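Local coordinates for clostripain-related protein (Bacteroides thetaiotaomicron, PDB 6NAG), which acts as a secreted cysteine protease of the clostripain (C11) family, probably cleaving peptide bonds in proteins outside the cell, at residues A[57-62]-A[77-82]; A[116-121]-A[350-355]; A[103-108]-A[170-175]. The protein carries 1 engineered substitution. All coordinates share one frame; numbering follows the deposited sequence.

Interaction 1: residues A[57-62]-A[77-82]; sequences TKATLF and KNYTDP. With PRO (proline), chain E; PRO (proline), chain C.
Y79 lies across from A59 in an antiparallel hydrogen-bonded pair, its side chain on the same face of the sheet as A59, L61 and K77. At the root of the side chain, CB of Y79 is 4.2 Å from CB of A59, a residue small enough to leave the ring its place. CG stands beside the backbone N (chi1 -63°), which lays the ring along the neighbouring strand. One edge looks at that strand: CD1 of Y79 is 3.9 Å from O of A59, and CE1 of Y79 packs 3.6 Å from CB of L61. On the other side, CD2 of Y79 lies 3.8 Å from CG of the chain E proline, which approaches obliquely. At the tip, OH passes CD2 of L61 and hydrogen-bonds D96 of helix 87-100, which also pairs with the amine of K77, so a tyrosine serves both the apolar face and the helix. Replacing this tyrosine, an alanine would probably cost CB of L61 and the chain E proline the ring packed against them and take from D96 the hydroxyl that bonds it.

The opposite face is polar: OG1 of T60 donates to OD1 of N78 at 2.8 Å, their side chains running side by side. CG2 of the same threonine and the ring of F62 border the chain C proline, whose N sits over one ring face. Beyond the last paired residues, N of D81 bonds O of T57 at 2.8 Å, and P82 sets its CG 4.0 Å from CB of A59. The buried face of A59, L61 and Y79 and the face of T60 and N78 belong to the antiparallel beta hairpin 58-67/70-80, at the edge of the mixed central sheet within this chain of a clan CD peptidase.

Interaction 2: residues A[116-121]-A[350-355]; sequences GWIPVS and SLASKK
The indole of W117 reaches the turn formed by A352 to K355 with CZ2, CZ3 and CH2 of its six-membered ring. CH2 of W117 comes 3.6 Å from CA of K355, which approaches obliquely, and CZ2 of W117 is 3.7 Å from CB of A352. CG of W117 is turned between the backbone N and the carbonyl carbon (chi1 61°), which carries the large ring out toward this turn. A352 and the CB end of K355 offer the indole little bulk, so the type I beta turn can lie close against it.

CD1 of I118 sits over one face of the W117 indole, toward the rim, and is also 3.3 Å from O of L351, while CG2 of I118 approaches CB of L351 at 4.3 Å. A branched isoleucine can thus serve two neighbours at once. At the other border K354 stretches across and bends at its last torsion (chi4 68°), so that NZ donates to OG of S121 at 3.2 Å; the amine is also bonded to N122.

Further fixing comes from the surroundings. S344 takes the indole NE1, and the amine of K355 is held by the backbone of D345. The tryptophan also rests on E185 and V186 of helix 184-189. The contact therefore pins the loop leading into helix 120-125 against the loop that precedes helix 359-363, with helix 184-189 packed beside the indole.

Interaction 3: residues A[103-108]-A[170-175]; sequences TKRYSM and KMEYIL. With PRO (proline), chain D.
R105 and E172 form the charged end of this contact: NH1 of R105 donates to OE2 of E172 at 2.5 Å, reaching it on the syn side. The two side chains cross with guanidinium and carboxylate planes 65° apart, and OE2 is the oxygen gripped. Two residues on, CB of S107 sits over one face of the Y173 ring, 3.7 Å from its centroid and 21° off the normal, a CH-pi contact that a small serine permits. On the reverse face the two methionines cross, CE of M171 meeting SD of M108 at 3.8 Å. M171 bends at chi2 (-61°), bringing its SD to 3.9 Å from CB of Y106; flexible thioethers suit such an irregular apolar fit.

The backbone sets these positions: N of E172 bonds O of Y106 at 2.8 Å, N of M108 bonds O of Y173, and N of L175 bonds O of M108 at 2.9 Å. Farther out, E10 holds the arginine NE, the backbone of L218 takes the Y173 hydroxyl, and helix 157-166 lies on M108, M171 and I174. A water accepts from N of Y106 at 2.8 Å and lies within reach of O of K170 and OXT of the chain D proline, whose pocket includes K104, R105 and K170. Neighbouring parallel strands with a helix packed on one face are characteristic of the alpha/beta core of the caspase-like clan CD fold.

Interactions 1 and 3 belong to the same mixed sheet, their centres about 22 Å apart: the hairpin 58-67/70-80 lies at one side, while strands 105-111 and 171-177 run through its parallel middle, with strands 46-53 and 11-17 between. Interaction 2 joins loops, its centre about 29 Å from that of interaction 1 and about 27 Å from that of interaction 3, across the chain's centre from the latter; none of the three touches another. Along the chain interaction 1 closes first. Interactions 2 and 3 then alternate: 103-108, 116-121, 170-175, 350-355. The late segment 350-355 thus returns to the loop leading into helix 120-125, tying distant parts of the sequence into one compact protease fold.

Interaction 1: residues A[57-62]-A[77-82]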
loop_
_atom_site.group_PDB
_atom_site.type_symbol
_atom_site.label_atom_id
_atom_site.label_comp_id
_atom_site.label_asym_id
_atom_site.label_seq_id
_atom_site.Cartn_x
_atom_site.Cartn_y
_atom_site.Cartn_z
ATOM N N THR A 57 -10.687 22.165 9.997
ATOM C CA THR A 57 -11.186 21.846 8.664
ATOM C C THR A 57 -10.275 22.347 7.545
ATOM O O THR A 57 -10.584 22.180 6.367
ATOM C CB THR A 57 -12.591 22.437 8.445
ATOM O OG1 THR A 57 -12.539 23.861 8.587
ATOM C CG2 THR A 57 -13.572 21.868 9.456
ATOM N N LYS A 58 -9.157 22.964 7.914
ATOM C CA LYS A 58 -8.239 23.526 6.928
ATOM C C LYS A 58 -6.784 23.229 7.281
ATOM O O LYS A 58 -6.386 23.333 8.440
ATOM C CB LYS A 58 -8.454 25.036 6.800
ATOM C CG LYS A 58 -9.833 25.424 6.287
ATOM C CD LYS A 58 -10.036 26.925 6.320
ATOM C CE LYS A 58 -11.389 27.320 5.754
ATOM N NZ LYS A 58 -12.511 26.736 6.538
ATOM N N ALA A 59 -5.995 22.866 6.275
ATOM C CA ALA A 59 -4.598 22.504 6.494
ATOM C C ALA A 59 -3.712 22.914 5.321
ATOM O O ALA A 59 -4.203 23.209 4.232
ATOM C CB ALA A 59 -4.477 21.013 6.745
ATOM N N THR A 60 -2.404 22.920 5.552
ATOM C CA THR A 60 -1.443 23.318 4.531
ATOM C C THR A 60 -0.200 22.432 4.559
ATOM O O THR A 60 0.345 22.147 5.624
ATOM C CB THR A 60 -1.016 24.791 4.706
ATOM O OG1 THR A 60 -2.167 25.640 4.617
ATOM C CG2 THR A 60 -0.014 25.197 3.636
ATOM N N LEU A 61 0.235 21.994 3.382
ATOM C CA LEU A 61 1.477 21.245 3.248
ATOM C C LEU A 61 2.581 22.156 2.720
ATOM O O LEU A 61 2.428 22.774 1.668
ATOM C CB LEU A 61 1.288 20.047 2.315
ATOM C CG LEU A 61 2.463 19.074 2.202
ATOM C CD1 LEU A 61 2.571 18.225 3.457
ATOM C CD2 LEU A 61 2.330 18.200 0.965
ATOM N N PHE A 62 3.687 22.246 3.452
ATOM C CA PHE A 62 4.801 23.088 3.028
ATOM C C PHE A 62 6.152 22.465 3.367
ATOM O O PHE A 62 6.227 21.462 4.075
ATOM C CB PHE A 62 4.689 24.483 3.653
ATOM C CG PHE A 62 4.821 24.497 5.151
ATOM C CD1 PHE A 62 3.736 24.204 5.960
ATOM C CD2 PHE A 62 6.027 24.825 5.748
ATOM C CE1 PHE A 62 3.855 24.224 7.335
ATOM C CE2 PHE A 62 6.151 24.847 7.123
ATOM C CZ PHE A 62 5.065 24.546 7.917
ATOM N N LYS A 77 0.980 22.670 -1.017
ATOM C CA LYS A 77 -0.419 22.337 -1.258
ATOM C C LYS A 77 -1.297 22.695 -0.062
ATOM O O LYS A 77 -0.870 22.583 1.086
ATOM C CB LYS A 77 -0.550 20.845 -1.582
ATOM C CG LYS A 77 -1.947 20.391 -1.960
ATOM C CD LYS A 77 -1.963 18.907 -2.285
ATOM C CE LYS A 77 -3.335 18.461 -2.759
ATOM N NZ LYS A 77 -3.348 17.018 -3.120
ATOM N N ASN A 78 -2.521 23.132 -0.337
ATOM C CA ASN A 78 -3.494 23.399 0.716
ATOM C C ASN A 78 -4.601 22.350 0.710
ATOM O O ASN A 78 -4.807 21.663 -0.290
ATOM C CB ASN A 78 -4.087 24.799 0.560
ATOM C CG ASN A 78 -3.060 25.893 0.762
ATOM O OD1 ASN A 78 -2.728 26.247 1.892
ATOM N ND2 ASN A 78 -2.555 26.439 -0.337
ATOM N N TYR A 79 -5.313 22.230 1.826
ATOM C CA TYR A 79 -6.334 21.198 1.970
ATOM C C TYR A 79 -7.650 21.748 2.512
ATOM O O TYR A 79 -7.685 22.353 3.582
ATOM C CB TYR A 79 -5.834 20.083 2.893
ATOM C CG TYR A 79 -4.624 19.337 2.378
ATOM C CD1 TYR A 79 -3.341 19.827 2.585
ATOM C CD2 TYR A 79 -4.763 18.134 1.699
ATOM C CE1 TYR A 79 -2.232 19.147 2.119
ATOM C CE2 TYR A 79 -3.661 17.446 1.231
ATOM C CZ TYR A 79 -2.398 17.956 1.444
ATOM O OH TYR A 79 -1.297 17.275 0.981
ATOM N N THR A 80 -8.729 21.527 1.769
ATOM C CA THR A 80 -10.066 21.861 2.246
ATOM C C THR A 80 -10.738 20.616 2.813
ATOM O O THR A 80 -10.925 19.627 2.103
ATOM C CB THR A 80 -10.949 22.452 1.130
ATOM O OG1 THR A 80 -10.372 23.673 0.655
ATOM C CG2 THR A 80 -12.348 22.735 1.652
ATOM N N ASP A 81 -11.096 20.679 4.093
ATOM C CA ASP A 81 -11.704 19.555 4.806
ATOM C C ASP A 81 -10.923 18.249 4.655
ATOM O O ASP A 81 -11.459 17.264 4.147
ATOM C CB ASP A 81 -13.144 19.344 4.333
ATOM C CG ASP A 81 -14.063 20.477 4.737
ATOM O OD1 ASP A 81 -14.037 20.869 5.922
ATOM O OD2 ASP A 81 -14.810 20.979 3.870
ATOM N N PRO A 82 -9.655 18.230 5.100
ATOM C CA PRO A 82 -8.886 16.988 4.978
ATOM C C PRO A 82 -9.367 15.924 5.960
ATOM O O PRO A 82 -9.632 16.232 7.121
ATOM C CB PRO A 82 -7.458 17.431 5.301
ATOM C CG PRO A 82 -7.632 18.590 6.214
ATOM C CD PRO A 82 -8.881 19.296 5.761
HETATM N N PRO E . -8.670 14.191 2.585
HETATM C CA PRO E . -8.757 14.493 1.153
HETATM C C PRO E . -9.630 13.494 0.402
HETATM O O PRO E . -9.241 12.973 -0.644
HETATM C CB PRO E . -7.302 14.403 0.690
HETATM C CG PRO E . -6.511 14.745 1.901
HETATM C CD PRO E . -7.276 14.168 3.058
HETATM O OXT PRO E . -10.745 13.186 0.822
HETATM N N PRO C . 2.829 28.406 6.586
HETATM C CA PRO C . 2.352 29.138 7.765
HETATM C C PRO C . 3.193 28.851 9.006
HETATM O O PRO C . 3.730 27.756 9.169
HETATM C CB PRO C . 0.923 28.617 7.944
HETATM C CG PRO C . 0.949 27.256 7.342
HETATM C CD PRO C . 1.888 27.350 6.174
HETATM O OXT PRO C . 3.353 29.710 9.874
#

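Interaction 2: residues A[116-121]-A[350-355]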
loop_
_atom_site.group_PDB
_atom_site.type_symbol
_atom_site.label_atom_id
_atom_site.label_comp_id
_atom_site.label_asym_id
_atom_site.label_seq_id
_atom_site.Cartn_x
_atom_site.Cartn_y
_atom_site.Cartn_z
ATOM N N GLY A 116 -2.223 6.524 23.571
ATOM C CA GLY A 116 -1.759 5.171 23.325
ATOM C C GLY A 116 -2.605 4.358 22.365
ATOM O O GLY A 116 -3.025 4.844 21.317
ATOM N N TRP A 117 -2.850 3.106 22.738
ATOM C CA TRP A 117 -3.561 2.159 21.886
ATOM C C TRP A 117 -5.072 2.295 22.001
ATOM O O TRP A 117 -5.812 1.687 21.226
ATOM C CB TRP A 117 -3.156 0.730 22.242
ATOM C CG TRP A 117 -3.496 0.370 23.655
ATOM C CD1 TRP A 117 -2.700 0.519 24.751
ATOM C CD2 TRP A 117 -4.729 -0.185 24.128
ATOM N NE1 TRP A 117 -3.357 0.087 25.876
ATOM C CE2 TRP A 117 -4.606 -0.350 25.520
ATOM C CE3 TRP A 117 -5.925 -0.560 23.508
ATOM C CZ2 TRP A 117 -5.631 -0.874 26.304
ATOM C CZ3 TRP A 117 -6.942 -1.079 24.287
ATOM C CH2 TRP A 117 -6.789 -1.230 25.670
ATOM N N ILE A 118 -5.520 3.078 22.979
ATOM C CA ILE A 118 -6.944 3.233 23.272
ATOM C C ILE A 118 -7.745 3.605 22.029
ATOM O O ILE A 118 -7.421 4.571 21.343
ATOM C CB ILE A 118 -7.176 4.303 24.358
ATOM C CG1 ILE A 118 -6.423 3.936 25.637
ATOM C CG2 ILE A 118 -8.661 4.471 24.640
ATOM C CD1 ILE A 118 -6.815 2.596 26.216
ATOM N N PRO A 119 -8.787 2.816 21.726
ATOM C CA PRO A 119 -9.644 3.075 20.566
ATOM C C PRO A 119 -10.463 4.352 20.727
ATOM O O PRO A 119 -10.817 4.718 21.846
ATOM C CB PRO A 119 -10.553 1.843 20.517
ATOM C CG PRO A 119 -10.557 1.321 21.908
ATOM C CD PRO A 119 -9.190 1.599 22.451
ATOM N N VAL A 120 -10.751 5.017 19.612
ATOM C CA VAL A 120 -11.537 6.245 19.625
ATOM C C VAL A 120 -12.949 5.973 20.137
ATOM O O VAL A 120 -13.538 6.801 20.832
ATOM C CB VAL A 120 -11.607 6.883 18.219
ATOM C CG1 VAL A 120 -12.435 8.160 18.245
ATOM C CG2 VAL A 120 -10.211 7.167 17.695
ATOM N N SER A 121 -13.474 4.798 19.803
ATOM C CA SER A 121 -14.817 4.400 20.214
ATOM C C SER A 121 -14.976 4.399 21.732
ATOM O O SER A 121 -16.035 4.752 22.252
ATOM C CB SER A 121 -15.158 3.017 19.655
ATOM O OG SER A 121 -14.317 2.020 20.209
ATOM N N SER A 350 -11.999 1.790 32.481
ATOM C CA SER A 350 -13.060 1.619 31.495
ATOM C C SER A 350 -12.563 1.844 30.069
ATOM O O SER A 350 -13.092 1.264 29.122
ATOM C CB SER A 350 -14.223 2.566 31.797
ATOM O OG SER A 350 -13.800 3.918 31.774
ATOM N N LEU A 351 -11.543 2.682 29.923
ATOM C CA LEU A 351 -10.989 2.996 28.609
ATOM C C LEU A 351 -10.190 1.833 28.030
ATOM O O LEU A 351 -9.949 1.777 26.825
ATOM C CB LEU A 351 -10.108 4.244 28.688
ATOM C CG LEU A 351 -10.827 5.579 28.887
ATOM C CD1 LEU A 351 -9.826 6.720 28.949
ATOM C CD2 LEU A 351 -11.838 5.814 27.777
ATOM N N ALA A 352 -9.782 0.906 28.890
ATOM C CA ALA A 352 -8.989 -0.238 28.454
ATOM C C ALA A 352 -9.816 -1.517 28.444
ATOM O O ALA A 352 -9.285 -2.609 28.636
ATOM C CB ALA A 352 -7.770 -0.404 29.346
ATOM N N SER A 353 -11.118 -1.378 28.212
ATOM C CA SER A 353 -12.025 -2.520 28.233
ATOM C C SER A 353 -11.827 -3.437 27.028
ATOM O O SER A 353 -12.048 -4.643 27.117
ATOM C CB SER A 353 -13.478 -2.041 28.292
ATOM O OG SER A 353 -13.796 -1.229 27.176
ATOM N N LYS A 354 -11.409 -2.864 25.903
ATOM C CA LYS A 354 -11.198 -3.643 24.687
ATOM C C LYS A 354 -9.732 -4.021 24.508
ATOM O O LYS A 354 -9.212 -4.015 23.394
ATOM C CB LYS A 354 -11.684 -2.869 23.460
ATOM C CG LYS A 354 -13.146 -2.456 23.512
ATOM C CD LYS A 354 -13.700 -2.252 22.110
ATOM C CE LYS A 354 -15.024 -1.505 22.132
ATOM N NZ LYS A 354 -14.859 -0.093 22.574
ATOM N N LYS A 355 -9.072 -4.358 25.612
ATOM C CA LYS A 355 -7.653 -4.693 25.586
ATOM C C LYS A 355 -7.387 -6.019 24.877
ATOM O O LYS A 355 -6.281 -6.261 24.394
ATOM C CB LYS A 355 -7.095 -4.751 27.010
ATOM C CG LYS A 355 -7.544 -5.972 27.795
ATOM C CD LYS A 355 -6.944 -5.998 29.187
ATOM C CE LYS A 355 -7.589 -4.961 30.087
ATOM N NZ LYS A 355 -7.183 -5.151 31.505
#

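Interaction 3: residues A[103-108]-A[170-175]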
loop_
_atom_site.group_PDB
_atom_site.type_symbol
_atom_site.label_atom_id
_atom_site.label_comp_id
_atom_site.label_asym_id
_atom_site.label_seq_id
_atom_site.Cartn_x
_atom_site.Cartn_y
_atom_site.Cartn_z
ATOM N N THR A 103 11.976 10.731 -2.287
ATOM C CA THR A 103 13.245 10.328 -1.692
ATOM C C THR A 103 13.283 8.827 -1.430
ATOM O O THR A 103 12.263 8.147 -1.519
ATOM C CB THR A 103 13.514 11.071 -0.371
ATOM O OG1 THR A 103 12.384 10.930 0.498
ATOM C CG2 THR A 103 13.769 12.549 -0.626
ATOM N N LYS A 104 14.466 8.317 -1.106
ATOM C CA LYS A 104 14.636 6.896 -0.831
ATOM C C LYS A 104 14.002 6.512 0.502
ATOM O O LYS A 104 13.254 5.540 0.586
ATOM C CB LYS A 104 16.120 6.523 -0.832
ATOM N N ARG A 105 14.305 7.284 1.541
ATOM C CA ARG A 105 13.795 7.005 2.877
ATOM C C ARG A 105 12.731 8.013 3.297
ATOM O O ARG A 105 12.716 9.150 2.828
ATOM C CB ARG A 105 14.939 7.000 3.894
ATOM C CG ARG A 105 15.964 5.898 3.674
ATOM C CD ARG A 105 17.096 5.975 4.689
ATOM N NE ARG A 105 17.996 7.094 4.427
ATOM C CZ ARG A 105 18.385 7.974 5.344
ATOM N NH1 ARG A 105 17.954 7.870 6.593
ATOM N NH2 ARG A 105 19.208 8.960 5.011
ATOM N N TYR A 106 11.841 7.582 4.185
ATOM C CA TYR A 106 10.805 8.454 4.725
ATOM C C TYR A 106 10.670 8.271 6.229
ATOM O O TYR A 106 10.706 7.150 6.733
ATOM C CB TYR A 106 9.461 8.190 4.042
ATOM C CG TYR A 106 9.370 8.745 2.640
ATOM C CD1 TYR A 106 9.774 7.991 1.547
ATOM C CD2 TYR A 106 8.882 10.023 2.410
ATOM C CE1 TYR A 106 9.694 8.495 0.265
ATOM C CE2 TYR A 106 8.799 10.536 1.131
ATOM C CZ TYR A 106 9.207 9.768 0.063
ATOM O OH TYR A 106 9.125 10.275 -1.211
ATOM N N SER A 107 10.520 9.379 6.943
ATOM C CA SER A 107 10.309 9.343 8.383
ATOM C C SER A 107 9.122 10.216 8.752
ATOM O O SER A 107 8.717 11.081 7.977
ATOM C CB SER A 107 11.561 9.800 9.129
ATOM O OG SER A 107 12.614 8.869 8.961
ATOM N N MET A 108 8.567 9.993 9.937
ATOM C CA MET A 108 7.351 10.686 10.332
ATOM C C MET A 108 7.423 11.210 11.762
ATOM O O MET A 108 7.741 10.472 12.692
ATOM C CB MET A 108 6.147 9.755 10.171
ATOM C CG MET A 108 4.813 10.468 10.090
ATOM S SD MET A 108 3.509 9.382 9.482
ATOM C CE MET A 108 2.109 10.496 9.501
ATOM N N LYS A 170 7.136 2.411 4.323
ATOM C CA LYS A 170 7.519 1.921 5.639
ATOM C C LYS A 170 8.526 2.894 6.234
ATOM O O LYS A 170 9.659 2.992 5.764
ATOM C CB LYS A 170 8.105 0.510 5.574
ATOM C CG LYS A 170 8.466 -0.047 6.944
ATOM C CD LYS A 170 8.881 -1.505 6.884
ATOM C CE LYS A 170 9.135 -2.053 8.281
ATOM N NZ LYS A 170 9.542 -3.483 8.263
ATOM N N MET A 171 8.098 3.620 7.259
ATOM C CA MET A 171 8.911 4.678 7.846
ATOM C C MET A 171 10.188 4.142 8.484
ATOM O O MET A 171 10.224 3.015 8.974
ATOM C CB MET A 171 8.098 5.452 8.886
ATOM C CG MET A 171 6.820 6.068 8.344
ATOM S SD MET A 171 7.119 7.257 7.023
ATOM C CE MET A 171 5.442 7.715 6.600
ATOM N N GLU A 172 11.239 4.954 8.463
ATOM C CA GLU A 172 12.459 4.629 9.185
ATOM C C GLU A 172 12.162 4.675 10.675
ATOM O O GLU A 172 12.536 3.776 11.427
ATOM C CB GLU A 172 13.584 5.601 8.828
ATOM C CG GLU A 172 14.928 4.934 8.594
ATOM C CD GLU A 172 16.045 5.935 8.383
ATOM O OE1 GLU A 172 17.121 5.765 8.995
ATOM O OE2 GLU A 172 15.846 6.892 7.607
ATOM N N TYR A 173 11.480 5.735 11.089
ATOM C CA TYR A 173 11.009 5.862 12.460
ATOM C C TYR A 173 9.718 6.667 12.501
ATOM O O TYR A 173 9.410 7.416 11.575
ATOM C CB TYR A 173 12.070 6.520 13.349
ATOM C CG TYR A 173 12.432 7.936 12.951
ATOM C CD1 TYR A 173 11.685 9.021 13.398
ATOM C CD2 TYR A 173 13.526 8.190 12.136
ATOM C CE1 TYR A 173 12.011 10.313 13.036
ATOM C CE2 TYR A 173 13.862 9.479 11.773
ATOM C CZ TYR A 173 13.100 10.535 12.223
ATOM O OH TYR A 173 13.433 11.819 11.860
ATOM N N ILE A 174 8.961 6.502 13.579
ATOM C CA ILE A 174 7.815 7.357 13.840
ATOM C C ILE A 174 7.977 7.992 15.212
ATOM O O ILE A 174 7.832 7.326 16.236
ATOM C CB ILE A 174 6.484 6.587 13.773
ATOM C CG1 ILE A 174 6.262 6.026 12.368
ATOM C CG2 ILE A 174 5.328 7.494 14.159
ATOM C CD1 ILE A 174 4.975 5.243 12.219
ATOM N N LEU A 175 8.306 9.279 15.226
ATOM C CA LEU A 175 8.451 10.013 16.474
ATOM C C LEU A 175 7.107 10.580 16.915
ATOM O O LEU A 175 6.593 11.523 16.317
ATOM C CB LEU A 175 9.483 11.135 16.326
ATOM C CG LEU A 175 9.578 12.160 17.459
ATOM C CD1 LEU A 175 9.824 11.482 18.796
ATOM C CD2 LEU A 175 10.671 13.174 17.169
HETATM N N PRO D . 9.198 2.995 1.936
HETATM C CA PRO D . 10.199 1.969 2.242
HETATM C C PRO D . 11.610 2.545 2.290
HETATM O O PRO D . 12.594 1.813 2.405
HETATM C CB PRO D . 10.048 0.987 1.082
HETATM C CG PRO D . 9.632 1.848 -0.058
HETATM C CD PRO D . 8.760 2.929 0.531
HETATM O OXT PRO D . 11.797 3.760 2.219
HETATM O O HOH W 1 11.508 4.821 4.424
#